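Tapirin (Caldicellulosiruptor kristjanssonii, PDB 6N2B) probably binds cellulose, attaching this extremely thermophilic bacterium to plant biomass, and carries a bound calcium ion in its C-terminal domain. Local coordinates at residues 301-307 / 320-326. Coordinates in Å, arbitrary orientation, origin at the centre of the assembly. Residue numbers count along the deposited sequence, not the author numbering.
Sequences MELNGYG and VQVKNYG
Met301, Leu303, Val320 and Val322 share the inward, apolar face of two parallel strands, where Phe328 covers all four. Met301 CE lies 4.0 Å from Val320 CG1, and Leu303 CD1 4.4 Å from Val322 CG2. The strand axes approach to 4.7 Å, at 5°, pairing Met301-Val320, Glu302-Gln321 and Leu303-Val322. Hydrogen bonds join Gln321 N to Met301 O (2.9 Å), Leu303 N to Gln321 O (2.8 Å) and Lys323 N to Leu303 O (3.2 Å). Lys323 to Gly326 form a type I' turn, with positive phi at Asn324 (53°) and Tyr325 (76°). It brings Asn324 O within 3.0 Å of Gly305 CA, where a CB would clash. Beyond, the Tyr306 and Tyr325 rings lie 8° from parallel but slid apart, centroids 5.3 Å apart. On the outer face, Asn324 ND2 donates to Asn304 OD1 (2.6 Å). Glu302 OE2 accepts from Asn304 ND2 (2.6 Å) and forms a salt bridge with Lys323 NZ (3.6 Å). Such in-register strand pairing is characteristic of successive coils of a parallel beta-helix.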
loop_
_atom_site.group_PDB
_atom_site.type_symbol
_atom_site.label_atom_id
_atom_site.label_comp_id
_atom_site.label_asym_id
_atom_site.label_seq_id
_atom_site.Cartn_x
_atom_site.Cartn_y
_atom_site.Cartn_z
ATOM N N MET A 301 -11.453 8.382 5.158
ATOM C CA MET A 301 -10.511 7.498 5.839
ATOM C C MET A 301 -11.173 7.043 7.125
ATOM O O MET A 301 -11.335 7.840 8.051
ATOM C CB MET A 301 -9.192 8.193 6.152
ATOM C CG MET A 301 -8.246 7.307 6.950
ATOM S SD MET A 301 -6.533 7.860 6.849
ATOM C CE MET A 301 -6.563 9.220 8.026
ATOM N N GLU A 302 -11.551 5.775 7.184
ATOM C CA GLU A 302 -12.223 5.205 8.341
ATOM C C GLU A 302 -11.194 4.413 9.135
ATOM O O GLU A 302 -10.745 3.345 8.701
ATOM C CB GLU A 302 -13.392 4.334 7.897
ATOM C CG GLU A 302 -14.252 3.803 9.010
ATOM C CD GLU A 302 -15.349 2.906 8.484
ATOM O OE1 GLU A 302 -15.702 3.043 7.285
ATOM O OE2 GLU A 302 -15.850 2.059 9.263
ATOM N N LEU A 303 -10.812 4.948 10.291
ATOM C CA LEU A 303 -9.802 4.330 11.142
ATOM C C LEU A 303 -10.520 3.653 12.302
ATOM O O LEU A 303 -10.618 4.186 13.409
ATOM C CB LEU A 303 -8.797 5.372 11.620
ATOM C CG LEU A 303 -8.079 6.057 10.464
ATOM C CD1 LEU A 303 -7.121 7.144 10.953
ATOM C CD2 LEU A 303 -7.338 5.022 9.640
ATOM N N ASN A 304 -11.054 2.465 12.030
ATOM C CA ASN A 304 -11.582 1.653 13.111
ATOM C C ASN A 304 -10.435 1.106 13.923
ATOM O O ASN A 304 -9.286 1.092 13.491
ATOM C CB ASN A 304 -12.444 0.510 12.596
ATOM C CG ASN A 304 -13.808 0.976 12.188
ATOM O OD1 ASN A 304 -14.650 1.275 13.042
ATOM N ND2 ASN A 304 -14.036 1.077 10.877
ATOM N N GLY A 305 -10.760 0.625 15.110
ATOM C CA GLY A 305 -9.852 0.698 16.221
ATOM C C GLY A 305 -9.259 -0.618 16.670
ATOM O O GLY A 305 -9.473 -1.684 16.085
ATOM N N TYR A 306 -8.614 -0.522 17.832
ATOM C CA TYR A 306 -7.414 -1.220 18.247
ATOM C C TYR A 306 -6.373 -1.004 17.168
ATOM O O TYR A 306 -6.178 -1.820 16.262
ATOM C CB TYR A 306 -7.737 -2.655 18.605
ATOM C CG TYR A 306 -8.529 -2.606 19.890
ATOM C CD1 TYR A 306 -8.108 -1.783 20.939
ATOM C CD2 TYR A 306 -9.737 -3.287 20.032
ATOM C CE1 TYR A 306 -8.840 -1.682 22.111
ATOM C CE2 TYR A 306 -10.478 -3.193 21.214
ATOM C CZ TYR A 306 -10.023 -2.388 22.245
ATOM O OH TYR A 306 -10.748 -2.287 23.409
ATOM N N GLY A 307 -5.749 0.161 17.254
ATOM C CA GLY A 307 -4.760 0.594 16.304
ATOM C C GLY A 307 -4.191 1.935 16.704
ATOM O O GLY A 307 -4.872 2.740 17.346
ATOM N N VAL A 320 -12.773 12.013 7.802
ATOM C CA VAL A 320 -11.887 11.153 8.574
ATOM C C VAL A 320 -12.671 10.695 9.792
ATOM O O VAL A 320 -13.035 11.507 10.642
ATOM C CB VAL A 320 -10.600 11.878 8.987
ATOM C CG1 VAL A 320 -9.697 10.931 9.766
ATOM C CG2 VAL A 320 -9.868 12.457 7.770
ATOM N N GLN A 321 -12.962 9.407 9.864
ATOM C CA GLN A 321 -13.574 8.825 11.043
ATOM C C GLN A 321 -12.511 8.119 11.861
ATOM O O GLN A 321 -11.689 7.379 11.324
ATOM C CB GLN A 321 -14.656 7.816 10.686
ATOM C CG GLN A 321 -15.729 8.285 9.744
ATOM C CD GLN A 321 -16.563 7.109 9.224
ATOM O OE1 GLN A 321 -17.347 6.502 9.972
ATOM N NE2 GLN A 321 -16.374 6.767 7.941
ATOM N N VAL A 322 -12.544 8.336 13.164
ATOM C CA VAL A 322 -11.702 7.628 14.108
ATOM C C VAL A 322 -12.660 7.048 15.137
ATOM O O VAL A 322 -13.283 7.800 15.895
ATOM C CB VAL A 322 -10.670 8.562 14.757
ATOM C CG1 VAL A 322 -9.771 7.811 15.729
ATOM C CG2 VAL A 322 -9.850 9.252 13.685
ATOM N N LYS A 323 -12.822 5.724 15.146
ATOM C CA LYS A 323 -13.835 5.149 16.023
ATOM C C LYS A 323 -13.434 3.751 16.471
ATOM O O LYS A 323 -12.419 3.193 16.039
ATOM C CB LYS A 323 -15.215 5.121 15.349
ATOM C CG LYS A 323 -15.298 4.253 14.115
ATOM C CD LYS A 323 -16.437 4.668 13.198
ATOM C CE LYS A 323 -16.904 3.496 12.328
ATOM N NZ LYS A 323 -18.071 3.843 11.454
ATOM N N ASN A 324 -14.266 3.204 17.360
ATOM C CA ASN A 324 -14.119 1.858 17.915
ATOM C C ASN A 324 -12.725 1.643 18.498
ATOM O O ASN A 324 -12.060 0.645 18.230
ATOM C CB ASN A 324 -14.467 0.801 16.873
ATOM C CG ASN A 324 -15.927 0.866 16.470
ATOM O OD1 ASN A 324 -16.810 0.766 17.324
ATOM N ND2 ASN A 324 -16.192 1.083 15.182
ATOM N N TYR A 325 -12.301 2.598 19.323
ATOM C CA TYR A 325 -11.055 2.636 20.100
ATOM C C TYR A 325 -9.830 2.962 19.256
ATOM O O TYR A 325 -8.702 2.823 19.750
ATOM C CB TYR A 325 -10.806 1.341 20.873
ATOM C CG TYR A 325 -11.843 1.115 21.933
ATOM C CD1 TYR A 325 -13.014 0.422 21.643
ATOM C CD2 TYR A 325 -11.680 1.625 23.220
ATOM C CE1 TYR A 325 -13.999 0.223 22.608
ATOM C CE2 TYR A 325 -12.656 1.431 24.201
ATOM C CZ TYR A 325 -13.815 0.728 23.887
ATOM O OH TYR A 325 -14.791 0.520 24.838
ATOM N N GLY A 326 -10.003 3.435 18.024
ATOM C CA GLY A 326 -8.856 3.810 17.221
ATOM C C GLY A 326 -8.164 5.056 17.743
ATOM O O GLY A 326 -8.784 5.954 18.304
HETATM O O HOH W 1 -6.551 1.607 19.884
#